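Mandelate racemase/muconate lactonizing protein (Alicyclobacillus acidocaldarius LAA1, PDB 3QLD) is of unknown specific function but belongs to the enolase superfamily, pairing an N-terminal capping domain with a TIM-type barrel. Local coordinates at residues Gln30-Gln35 against Glu59-Ala64; Val49-Pro54 against Gly297-Thr302; His71-Phe76 against Ala109-Ala114; Gly272-Gly275 against Ala279-Arg282; Gly305-Leu310 against Ala354-Trp359. All coordinates share one frame; numbering follows the deposited sequence. Where two conformers were deposited one is given.

Overall arrangement
All five contacts are largely buried, yet their chemistry follows their place in the fold. Contacts 1 and 3 lie in the N-terminal capping domain and share helix 61-80: contact 1 sets its first turn against strand 25-38, while contact 3 pairs its later turns with helix 105-123. Contact 2 lies nearest the chain centre and joins the two domains through loops, with a selenomethionine as its chief filler. Contacts 4 and 5 belong to the barrel domain; contact 4 adds a water bridge and an exposed arginine on sulfate, and contact 5 packs valines against an indole edge and a histidine. Contacts 1, 2 and 3 also touch the second subunit.

Contact 1 of 5, residues Gln30-Gln35 against Glu59-Ala64; sequences QAILVQ and ECTDTA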
# COMPACT_ATOMS: atom_id res chain seq x y z
N GLN A 30 10.36 11.00 -14.59
CA GLN A 30 11.27 10.64 -13.51
C GLN A 30 11.36 9.14 -13.40
O GLN A 30 10.36 8.40 -13.53
CB GLN A 30 10.85 11.20 -12.16
CG GLN A 30 10.79 12.75 -12.12
CD GLN A 30 10.43 13.23 -10.70
OE1 GLN A 30 11.09 12.87 -9.71
NE2 GLN A 30 9.38 14.01 -10.61
N ALA A 31 12.56 8.67 -13.17
CA ALA A 31 12.77 7.24 -13.09
C ALA A 31 13.88 6.96 -12.11
O ALA A 31 14.73 7.83 -11.88
CB ALA A 31 13.14 6.72 -14.52
N ILE A 32 13.91 5.75 -11.52
CA ILE A 32 15.06 5.35 -10.64
C ILE A 32 15.69 4.09 -11.24
O ILE A 32 14.94 3.07 -11.47
CB ILE A 32 14.59 5.02 -9.20
CG1 ILE A 32 14.12 6.28 -8.45
CG2 ILE A 32 15.76 4.44 -8.37
CD1 ILE A 32 13.49 5.89 -7.04
N LEU A 33 16.98 4.15 -11.57
CA LEU A 33 17.68 2.89 -11.94
C LEU A 33 18.55 2.34 -10.86
O LEU A 33 19.23 3.09 -10.14
CB LEU A 33 18.49 3.09 -13.23
CG LEU A 33 17.74 3.64 -14.45
CD1 LEU A 33 18.74 3.77 -15.64
CD2 LEU A 33 16.65 2.67 -14.84
N VAL A 34 18.53 1.01 -10.73
CA VAL A 34 19.32 0.32 -9.74
C VAL A 34 20.47 -0.33 -10.50
O VAL A 34 20.26 -0.98 -11.53
CB VAL A 34 18.50 -0.74 -9.05
CG1 VAL A 34 19.34 -1.53 -8.09
CG2 VAL A 34 17.31 -0.06 -8.27
N GLN A 35 21.68 -0.07 -10.00
CA GLN A 35 22.89 -0.68 -10.61
C GLN A 35 23.63 -1.44 -9.56
O GLN A 35 23.98 -0.89 -8.50
CB GLN A 35 23.76 0.41 -11.28
CG GLN A 35 25.23 -0.08 -11.64
CD GLN A 35 26.08 1.10 -12.16
OE1 GLN A 35 25.86 2.23 -11.74
NE2 GLN A 35 27.03 0.83 -13.12
N GLU A 59 2.90 3.95 -4.38
CA GLU A 59 4.36 4.27 -4.50
C GLU A 59 4.61 5.44 -5.46
O GLU A 59 3.92 5.60 -6.47
CB GLU A 59 5.16 2.97 -4.87
CG GLU A 59 5.06 1.84 -3.77
CD GLU A 59 5.87 0.62 -4.24
OE1 GLU A 59 7.10 0.68 -4.03
OE2 GLU A 59 5.31 -0.27 -4.89
N CYS A 60 5.56 6.31 -5.15
CA CYS A 60 5.93 7.28 -6.12
C CYS A 60 7.46 7.40 -6.04
O CYS A 60 8.12 6.78 -5.16
CB CYS A 60 5.19 8.62 -5.87
SG CYS A 60 5.73 9.45 -4.25
N THR A 61 8.03 8.22 -6.92
CA THR A 61 9.50 8.31 -7.05
C THR A 61 10.14 8.70 -5.74
O THR A 61 11.12 8.10 -5.33
CB THR A 61 9.93 9.32 -8.09
OG1 THR A 61 9.12 9.16 -9.22
CG2 THR A 61 11.42 9.00 -8.52
N ASP A 62 9.53 9.66 -5.06
CA ASP A 62 10.08 10.20 -3.83
C ASP A 62 10.15 9.15 -2.74
O ASP A 62 11.17 9.03 -2.00
CB ASP A 62 9.21 11.39 -3.33
CG ASP A 62 9.56 12.71 -3.98
OD1 ASP A 62 10.65 12.87 -4.58
OD2 ASP A 62 8.70 13.61 -3.89
N THR A 63 9.07 8.41 -2.59
CA THR A 63 8.98 7.46 -1.52
C THR A 63 9.79 6.19 -1.84
O THR A 63 10.41 5.64 -0.94
CB THR A 63 7.54 7.10 -1.13
OG1 THR A 63 6.84 6.59 -2.27
CG2 THR A 63 6.79 8.39 -0.58
N ALA A 64 9.80 5.80 -3.12
CA ALA A 64 10.61 4.65 -3.53
C ALA A 64 12.13 4.95 -3.29
O ALA A 64 12.90 4.10 -2.87
CB ALA A 64 10.32 4.30 -5.08
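In the capping domain of this enolase-superfamily fold, helix 61-80 begins against a face of the antiparallel sheet, and I32 on strand 25-38 meets T61 and A64 of its first turn. The isoleucine does most of the work on the strand side. Its CG1 stands beside the backbone N (chi1 -69°) and the chain runs on extended, which carries CD1 over the start of the helix. There CD1 lies 3.7 Å from T61 O and 4.1 Å from A64 CB, while CG1 touches T61 CG2 at 3.8 Å. I32 and T61 run past one another in opposite directions, methyl against methylene. A branched residue suits the strand, and a small alanine one turn on lets the helix come close to it. T61 divides its two branches: CG2 faces the isoleucine, and OG1 makes a weak hydrogen bond to L51 O, in the loop after strand 43-48. Q30 adds the aliphatic part of its chain, CB at 4.0 Å from T61 OG1; its OE1 is held by R10 NH1, and R10 also forms a salt bridge with D62. C60 occupies the N-cap position, and its carbonyl oxygen accepts both A64 N at 2.8 Å and T63 OG1 at 3.2 Å, so one oxygen ties the first turn through a backbone and a side-chain donor. Around this patch, A64 also reaches C48 on strand 43-48 and S107 on helix 105-123, while V34 carries the strand's packing along the latter helix at A110 and A114.

Contact 2 of 5, residues Val49-Pro54 against Gly297-Thr302; sequences VALAEP and GGMYET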
# COMPACT_ATOMS: atom_id res chain seq x y z
N VAL A 49 9.63 1.25 -11.26
CA VAL A 49 8.64 1.83 -12.13
C VAL A 49 7.67 2.78 -11.43
O VAL A 49 6.70 3.23 -12.06
CB VAL A 49 7.76 0.73 -12.87
CG1 VAL A 49 8.65 -0.14 -13.84
CG2 VAL A 49 7.07 -0.16 -11.91
N ALA A 50 7.89 3.03 -10.15
CA ALA A 50 7.03 4.03 -9.44
C ALA A 50 6.94 5.36 -10.21
O ALA A 50 8.00 5.94 -10.60
CB ALA A 50 7.55 4.27 -8.00
N LEU A 51 5.74 5.89 -10.42
CA LEU A 51 5.55 7.16 -11.09
C LEU A 51 5.79 8.39 -10.17
O LEU A 51 5.89 8.26 -8.95
CB LEU A 51 4.12 7.23 -11.61
CG LEU A 51 3.80 6.01 -12.48
CD1 LEU A 51 2.37 6.07 -12.91
CD2 LEU A 51 4.81 5.98 -13.69
N ALA A 52 5.84 9.58 -10.76
CA ALA A 52 6.20 10.75 -9.93
C ALA A 52 5.09 11.02 -8.88
O ALA A 52 5.39 11.44 -7.77
CB ALA A 52 6.34 12.01 -10.82
N GLU A 53 3.85 10.80 -9.24
CA GLU A 53 2.74 11.02 -8.23
C GLU A 53 2.09 9.68 -7.89
O GLU A 53 2.02 8.82 -8.74
CB GLU A 53 1.68 11.98 -8.81
CG GLU A 53 2.17 13.42 -9.03
CD GLU A 53 2.58 14.09 -7.73
OE1 GLU A 53 1.99 13.79 -6.66
OE2 GLU A 53 3.52 14.89 -7.78
N PRO A 54 1.60 9.50 -6.62
CA PRO A 54 0.91 8.32 -6.17
C PRO A 54 -0.53 8.26 -6.63
O PRO A 54 -1.42 8.06 -5.82
CB PRO A 54 1.05 8.39 -4.63
CG PRO A 54 0.83 9.88 -4.36
CD PRO A 54 1.61 10.55 -5.58
N GLY A 297 1.66 -4.75 -19.51
CA GLY A 297 1.27 -3.35 -19.70
C GLY A 297 2.50 -2.48 -19.54
O GLY A 297 3.56 -2.99 -19.18
N GLY A 298 2.35 -1.16 -19.72
CA GLY A 298 3.49 -0.23 -19.62
C GLY A 298 3.39 0.85 -18.55
O GLY A 298 2.30 1.15 -18.05
N MSE A 299 4.55 1.42 -18.19
CA MSE A 299 4.65 2.49 -17.20
C MSE A 299 5.49 3.66 -17.75
O MSE A 299 6.11 4.38 -16.96
CB MSE A 299 5.35 1.95 -15.96
CG MSE A 299 4.73 0.70 -15.33
SE MSE A 299 3.30 1.27 -14.15
CE MSE A 299 4.29 2.21 -12.75
N TYR A 300 5.54 3.84 -19.06
CA TYR A 300 6.38 4.90 -19.69
C TYR A 300 7.87 4.68 -19.32
O TYR A 300 8.69 5.61 -19.14
CB TYR A 300 5.83 6.31 -19.37
CG TYR A 300 4.58 6.66 -20.19
CD1 TYR A 300 4.62 7.68 -21.15
CD2 TYR A 300 3.37 5.94 -20.03
CE1 TYR A 300 3.47 8.00 -21.92
CE2 TYR A 300 2.22 6.24 -20.80
CZ TYR A 300 2.29 7.27 -21.74
OH TYR A 300 1.18 7.60 -22.47
N GLU A 301 8.21 3.40 -19.27
CA GLU A 301 9.51 2.92 -18.77
C GLU A 301 10.68 3.53 -19.57
O GLU A 301 10.56 3.69 -20.76
CB GLU A 301 9.67 1.39 -18.88
CG GLU A 301 8.84 0.50 -17.97
CD GLU A 301 7.36 0.39 -18.36
OE1 GLU A 301 6.89 1.01 -19.35
OE2 GLU A 301 6.64 -0.31 -17.61
N THR A 302 11.80 3.83 -18.91
CA THR A 302 13.06 3.92 -19.68
C THR A 302 13.43 2.58 -20.32
O THR A 302 12.78 1.50 -20.16
CB THR A 302 14.29 4.32 -18.85
OG1 THR A 302 14.78 3.13 -18.23
CG2 THR A 302 13.96 5.43 -17.74
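M299, a selenomethionine, loses more surface to this contact than any other residue, most of it to V49 and L51. Its side chain bends at both chi2 (-85°) and chi3 (-67°), curling so that the terminal CE sits between the two. CE is 3.7 Å from V49 CG2 and 3.8 Å from L51 CG; its still closer approach to V49 O is too short to be trusted, and M299 was modelled in two conformations, so the finer detail is doubtful. Nearer its backbone, the M299 side chain has CG 3.9 Å from V49 CB, the two side chains crossing at about a right angle. Methionine, here built as selenomethionine, suits packing between irregular loops because its long unbranched chain can bend to fit. These loops come from different domains: 297-302 follows barrel strand 293-296, whereas 49-54 follows strand 43-48 of the capping domain, an apposition of barrel mouth and cap that is characteristic of the enolase superfamily. L51 reaches across with its branched end, CD2 standing 3.9 Å from M299 O. V49 turns its other methyl, CG1, to E301 CG at 4.2 Å. E301 in turn folds back on its own loop, where OE1 accepts M299 N at 2.6 Å from the syn side, 32° out of the carboxylate plane. At the far end of 49-54, E53 forms a salt bridge with R75 of the second subunit.

Contact 3 of 5, residues His71-Phe76 against Ala109-Ala114; sequences HLVPRF and AAIEMA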
# COMPACT_ATOMS: atom_id res chain seq x y z
N HIS A 71 16.03 1.58 3.64
CA HIS A 71 15.42 0.36 4.11
C HIS A 71 15.74 -0.93 3.36
O HIS A 71 16.18 -1.94 3.98
CB HIS A 71 13.89 0.52 4.16
CG HIS A 71 13.48 1.66 5.02
ND1 HIS A 71 13.29 1.52 6.38
CD2 HIS A 71 13.43 3.00 4.77
CE1 HIS A 71 13.02 2.71 6.91
NE2 HIS A 71 13.14 3.63 5.96
N LEU A 72 15.52 -0.90 2.05
CA LEU A 72 15.69 -2.10 1.24
C LEU A 72 17.17 -2.41 0.94
O LEU A 72 17.59 -3.53 1.18
CB LEU A 72 14.87 -2.03 -0.06
CG LEU A 72 13.38 -1.77 0.10
CD1 LEU A 72 12.72 -2.07 -1.27
CD2 LEU A 72 12.82 -2.67 1.18
N VAL A 73 17.95 -1.41 0.51
CA VAL A 73 19.39 -1.67 0.23
C VAL A 73 20.13 -2.15 1.47
O VAL A 73 20.89 -3.15 1.39
CB VAL A 73 20.05 -0.52 -0.59
CG1 VAL A 73 21.58 -0.77 -0.78
CG2 VAL A 73 19.36 -0.45 -1.91
N PRO A 74 19.87 -1.54 2.66
CA PRO A 74 20.52 -2.09 3.85
C PRO A 74 20.14 -3.52 4.14
O PRO A 74 20.99 -4.35 4.53
CB PRO A 74 20.04 -1.15 4.96
CG PRO A 74 19.98 0.17 4.23
CD PRO A 74 19.21 -0.25 2.97
N ARG A 75 18.89 -3.87 3.90
CA ARG A 75 18.42 -5.22 4.16
C ARG A 75 19.06 -6.18 3.21
O ARG A 75 19.32 -7.35 3.60
CB ARG A 75 16.90 -5.33 4.04
CG ARG A 75 16.15 -4.91 5.35
CD ARG A 75 14.67 -4.93 4.97
NE ARG A 75 13.85 -4.70 6.14
CZ ARG A 75 13.63 -3.52 6.71
NH1 ARG A 75 14.22 -2.42 6.23
NH2 ARG A 75 12.84 -3.45 7.80
N PHE A 76 19.25 -5.74 1.96
CA PHE A 76 19.85 -6.56 0.90
C PHE A 76 21.35 -6.79 1.19
O PHE A 76 21.82 -7.90 1.03
CB PHE A 76 19.58 -5.89 -0.46
CG PHE A 76 20.28 -6.53 -1.62
CD1 PHE A 76 21.12 -5.74 -2.46
CD2 PHE A 76 20.10 -7.88 -1.92
CE1 PHE A 76 21.74 -6.27 -3.52
CE2 PHE A 76 20.78 -8.46 -2.99
CZ PHE A 76 21.58 -7.65 -3.82
N ALA A 109 10.76 -4.93 -6.14
CA ALA A 109 10.97 -5.47 -7.49
C ALA A 109 12.27 -4.92 -8.09
O ALA A 109 12.96 -5.63 -8.89
CB ALA A 109 9.85 -5.02 -8.36
N ALA A 110 12.60 -3.66 -7.79
CA ALA A 110 13.83 -3.13 -8.38
C ALA A 110 15.08 -3.90 -7.88
O ALA A 110 16.00 -4.21 -8.65
CB ALA A 110 13.94 -1.60 -8.20
N ILE A 111 15.09 -4.22 -6.59
CA ILE A 111 16.14 -5.06 -6.05
C ILE A 111 16.16 -6.41 -6.74
O ILE A 111 17.18 -6.81 -7.39
CB ILE A 111 15.93 -5.22 -4.54
CG1 ILE A 111 16.00 -3.84 -3.88
CG2 ILE A 111 16.98 -6.20 -3.94
CD1 ILE A 111 17.39 -3.20 -4.01
N GLU A 112 15.03 -7.12 -6.65
CA GLU A 112 14.92 -8.48 -7.17
C GLU A 112 15.31 -8.57 -8.67
O GLU A 112 16.05 -9.48 -9.07
CB GLU A 112 13.51 -8.99 -6.95
CG GLU A 112 13.37 -10.53 -7.16
CD GLU A 112 12.71 -10.83 -8.49
OE1 GLU A 112 12.56 -9.95 -9.41
OE2 GLU A 112 12.23 -11.97 -8.63
N MSE A 113 14.84 -7.63 -9.47
CA MSE A 113 15.07 -7.67 -10.91
C MSE A 113 16.53 -7.34 -11.29
O MSE A 113 17.07 -7.94 -12.26
CB MSE A 113 14.10 -6.78 -11.66
CG MSE A 113 12.65 -7.38 -11.60
SE MSE A 113 11.24 -6.13 -12.08
CE MSE A 113 11.23 -6.03 -13.97
N ALA A 114 17.17 -6.45 -10.52
CA ALA A 114 18.60 -6.13 -10.76
C ALA A 114 19.42 -7.39 -10.43
O ALA A 114 20.42 -7.70 -11.12
CB ALA A 114 19.01 -4.95 -9.91
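I111 carries the whole of its side of this helix pair, meeting L72, V73 and F76 at once. Its CG2 lies over one face of the F76 ring, 4.2 Å from the centroid and 19° off the normal, a CH-pi contact displaced toward the rim. The other branch goes elsewhere: CD1 touches V73 CG2 at 4.0 Å, and CG1 comes to 4.4 Å from L72 CB. With CG1 beside the backbone N (chi1 -61°), the two branches part to serve these different neighbours, which is what a beta-branched residue offers here. Helices 61-80 and 105-123 are the two long helices of the enolase-superfamily capping domain, packed against its antiparallel sheet, where F76 rests on L36 of strand 25-38. The axes of 71-76 and 109-114 pass 10.8 Å apart at a crossing angle of -40°. P74, lacking an N-H, kinks helix 61-80. Just after it R75 N bonds only weakly to H71 O, and R75 NH1 adds a second bond to the same oxygen at 3.0 Å, from above the carbonyl plane. Across the helices only carbon meets carbon, so burial and dispersion hold the pair; their polar side chains bond other partners, R75 and H71 reaching E53 of the second subunit and E112 the barrel domain.

Contact 4 of 5, residues Gly272-Gly275 against Ala279-Arg282; sequences GRLG and ATLR. With SO4 (sulfate ion), chain C.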
# COMPACT_ATOMS: atom_id res chain seq x y z
N GLY A 272 7.10 -5.01 -12.19
CA GLY A 272 7.46 -4.10 -11.09
C GLY A 272 6.30 -3.94 -10.12
O GLY A 272 6.47 -3.99 -8.91
N ARG A 273 5.09 -3.81 -10.64
CA ARG A 273 3.90 -3.58 -9.76
C ARG A 273 3.72 -4.85 -8.90
O ARG A 273 3.29 -4.80 -7.76
CB ARG A 273 2.66 -3.34 -10.67
CG ARG A 273 1.36 -2.89 -9.93
CD ARG A 273 0.04 -2.86 -10.87
NE ARG A 273 -0.51 -4.23 -11.04
CZ ARG A 273 -0.57 -4.90 -12.19
NH1 ARG A 273 -0.17 -4.33 -13.33
NH2 ARG A 273 -1.07 -6.14 -12.20
N LEU A 274 4.05 -6.01 -9.46
CA LEU A 274 3.82 -7.28 -8.75
C LEU A 274 4.89 -7.67 -7.76
O LEU A 274 4.68 -8.55 -6.93
CB LEU A 274 3.52 -8.42 -9.76
CG LEU A 274 2.20 -8.25 -10.49
CD1 LEU A 274 2.17 -9.25 -11.67
CD2 LEU A 274 1.09 -8.55 -9.46
N GLY A 275 6.06 -7.00 -7.81
CA GLY A 275 7.15 -7.39 -6.94
C GLY A 275 8.33 -8.10 -7.61
O GLY A 275 9.26 -8.58 -6.89
N ALA A 279 7.64 -13.00 -8.55
CA ALA A 279 6.20 -12.72 -8.37
C ALA A 279 5.36 -12.81 -9.66
O ALA A 279 4.22 -13.34 -9.63
CB ALA A 279 5.98 -11.39 -7.62
N THR A 280 5.92 -12.34 -10.76
CA THR A 280 5.29 -12.42 -12.04
C THR A 280 5.07 -13.91 -12.44
O THR A 280 3.98 -14.29 -12.90
CB THR A 280 6.13 -11.75 -13.10
OG1 THR A 280 6.23 -10.36 -12.77
CG2 THR A 280 5.46 -11.87 -14.50
N LEU A 281 6.09 -14.74 -12.29
CA LEU A 281 5.92 -16.21 -12.59
C LEU A 281 4.83 -16.83 -11.72
O LEU A 281 4.04 -17.63 -12.23
CB LEU A 281 7.25 -16.99 -12.41
CG LEU A 281 8.31 -16.53 -13.42
CD1 LEU A 281 9.71 -17.11 -13.12
CD2 LEU A 281 7.88 -16.80 -14.83
N ARG A 282 4.82 -16.52 -10.41
CA ARG A 282 3.73 -16.98 -9.53
C ARG A 282 2.34 -16.51 -9.92
O ARG A 282 1.39 -17.30 -9.84
CB ARG A 282 3.97 -16.68 -8.06
CG ARG A 282 5.16 -17.44 -7.48
CD ARG A 282 5.36 -17.23 -6.01
NE ARG A 282 5.79 -15.86 -5.70
CZ ARG A 282 5.01 -14.99 -5.05
NH1 ARG A 282 5.44 -13.75 -4.81
NH2 ARG A 282 3.81 -15.38 -4.63
S SO4 C . 2.19 -12.52 -2.85
O1 SO4 C . 2.89 -11.76 -1.81
O2 SO4 C . 2.45 -11.92 -4.15
O3 SO4 C . 2.71 -13.88 -2.93
O4 SO4 C . 0.77 -12.53 -2.49
O HOH W 1 9.58 -11.35 -7.31
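G275 and A279 approach to 5.6 Å between their CA atoms where the chain turns from the short, weakly bonded helix 271-274 into helix 277-289. G275 ends the first helix in a Schellman motif. Its positive phi of 107° is a conformation in which a CB would press on the preceding carbonyl oxygen, and hence one that suits glycine; its N donates to G272 O at 3.2 Å. A water ties the two backbones, giving a hydrogen to G275 O at 2.8 Å and accepting one from A279 N. The segments belong to the barrel domain, directly after strand 266-269, in the turn-and-helix connection that leads on to strand 293-296. Among the side chains, A279 CB lies against L274 O at 3.2 Å and faces L274 CB at 4.4 Å; the short side chain of alanine suits this close approach to a carbonyl oxygen. L274 O is also bonded by R105 NH1. L274 CD1 approaches T280 OG1 at 4.4 Å, a hydroxyl that is itself bonded to G276 O, and both residues rest on V269 of the strand. R282, which does not touch 272-275, bends at chi3 and brings its guanidinium to a sulfate ion, probably from the crystallisation liquor. NH2 bonds sulfate O3 at 2.5 Å, with NH1 adding a weak bond to the same oxygen, so the anion sits at the edge of the group. R105, R253 and V252 N also bond the ion. Several donors thus converge on one anion, suggesting a locally positive surface beside a turn held by its own backbone bonds, a water bridge, R105 and apolar contacts.

Contact 5 of 5, residues Gly305-Leu310 against Ala354-Trp359; sequences GRVHGL and AGVADW
H308 and V356 are tied together by one acceptor, D117 OD1 on helix 105-123, which takes hydrogen bonds from both H308 NE2 and V356 N. Helix 303-313, of the outer helical layer of the TIM-type barrel, meets here the loop that runs from strand 347-349 toward helix 362-368, beside the capping domain. V356 CG1 lies obliquely to the H308 ring, 4.4 Å from NE2, and the ring also meets F277 edge-to-face. A histidine suits the place, since it can bond to the aspartate at its tip and still pack on carbon. Beside it V307 is purely apolar and sends one methyl to each neighbour. Its CG1, anti to the backbone N at chi1 163°, comes to 4.2 Å from V356 CG2. G355 precedes V356 with a positive phi, a conformation that glycine adopts easily, and V356 O accepts W359 N at 3.0 Å, closing the short 3-10 turn that brings the indole back to the helix. V356 also leans on W45, so the capping domain takes part too. The indole meets the helix with the edge of its six-membered ring, near the ring plane, where CE3 lies 4.0 Å from V307 CG2.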
# COMPACT_ATOMS: atom_id res chain seq x y z
N GLY A 305 13.68 -0.78 -17.78
CA GLY A 305 12.32 -1.30 -17.58
C GLY A 305 11.60 -1.84 -18.82
O GLY A 305 10.90 -2.85 -18.74
N ARG A 306 11.80 -1.20 -19.97
CA ARG A 306 11.11 -1.66 -21.19
C ARG A 306 11.69 -3.01 -21.64
O ARG A 306 10.95 -3.93 -22.01
CB ARG A 306 11.26 -0.62 -22.29
CG ARG A 306 10.58 -0.99 -23.62
CD ARG A 306 10.51 0.21 -24.55
NE ARG A 306 10.15 1.37 -23.77
CZ ARG A 306 8.91 1.77 -23.59
NH1 ARG A 306 7.89 1.14 -24.20
NH2 ARG A 306 8.68 2.79 -22.78
N VAL A 307 13.01 -3.12 -21.61
CA VAL A 307 13.71 -4.41 -21.89
C VAL A 307 13.25 -5.54 -20.98
O VAL A 307 12.82 -6.60 -21.47
CB VAL A 307 15.26 -4.26 -21.84
CG1 VAL A 307 15.93 -5.65 -21.71
CG2 VAL A 307 15.68 -3.58 -23.10
N HIS A 308 13.23 -5.30 -19.67
CA HIS A 308 12.72 -6.30 -18.70
C HIS A 308 11.26 -6.69 -18.87
O HIS A 308 10.89 -7.84 -18.62
CB HIS A 308 12.97 -5.81 -17.25
CG HIS A 308 14.40 -5.96 -16.80
ND1 HIS A 308 14.85 -5.51 -15.58
CD2 HIS A 308 15.48 -6.50 -17.43
CE1 HIS A 308 16.15 -5.80 -15.45
NE2 HIS A 308 16.55 -6.41 -16.56
N GLY A 309 10.43 -5.71 -19.32
CA GLY A 309 9.01 -5.87 -19.52
C GLY A 309 8.79 -6.67 -20.81
O GLY A 309 7.94 -7.52 -20.87
N LEU A 310 9.56 -6.39 -21.85
CA LEU A 310 9.52 -7.31 -23.03
C LEU A 310 9.99 -8.75 -22.74
O LEU A 310 9.42 -9.67 -23.26
CB LEU A 310 10.28 -6.69 -24.19
CG LEU A 310 9.73 -5.33 -24.67
CD1 LEU A 310 10.81 -4.42 -25.33
CD2 LEU A 310 8.54 -5.40 -25.66
N ALA A 354 22.00 -11.45 -22.03
CA ALA A 354 22.37 -12.00 -20.75
C ALA A 354 22.54 -10.76 -19.89
O ALA A 354 23.67 -10.32 -19.64
CB ALA A 354 23.72 -12.77 -20.82
N GLY A 355 21.42 -10.17 -19.46
CA GLY A 355 21.50 -8.93 -18.70
C GLY A 355 21.51 -7.70 -19.60
O GLY A 355 22.09 -7.70 -20.68
N VAL A 356 20.93 -6.60 -19.12
CA VAL A 356 20.92 -5.38 -19.91
C VAL A 356 22.16 -4.47 -19.79
O VAL A 356 22.24 -3.48 -20.49
CB VAL A 356 19.63 -4.58 -19.64
CG1 VAL A 356 19.70 -3.93 -18.26
CG2 VAL A 356 19.42 -3.56 -20.68
N ALA A 357 23.11 -4.78 -18.92
CA ALA A 357 24.23 -3.84 -18.66
C ALA A 357 24.93 -3.33 -19.91
O ALA A 357 25.15 -2.10 -20.05
CB ALA A 357 25.25 -4.43 -17.61
N ASP A 358 25.20 -4.23 -20.86
CA ASP A 358 25.98 -3.93 -22.10
C ASP A 358 25.29 -2.98 -23.06
O ASP A 358 25.95 -2.36 -23.90
CB ASP A 358 26.35 -5.21 -22.86
CG ASP A 358 27.50 -5.96 -22.20
OD1 ASP A 358 28.06 -5.40 -21.22
OD2 ASP A 358 27.87 -7.09 -22.66
N TRP A 359 23.97 -2.87 -22.88
CA TRP A 359 23.10 -2.07 -23.67
C TRP A 359 22.89 -0.65 -23.11
O TRP A 359 22.38 0.20 -23.80
CB TRP A 359 21.73 -2.76 -23.77
CG TRP A 359 21.72 -3.92 -24.67
CD1 TRP A 359 22.81 -4.50 -25.29
CD2 TRP A 359 20.57 -4.70 -25.08
NE1 TRP A 359 22.40 -5.57 -26.05
CE2 TRP A 359 21.04 -5.71 -25.95
CE3 TRP A 359 19.19 -4.64 -24.80
CZ2 TRP A 359 20.19 -6.66 -26.55
CZ3 TRP A 359 18.33 -5.61 -25.40
CH2 TRP A 359 18.84 -6.59 -26.26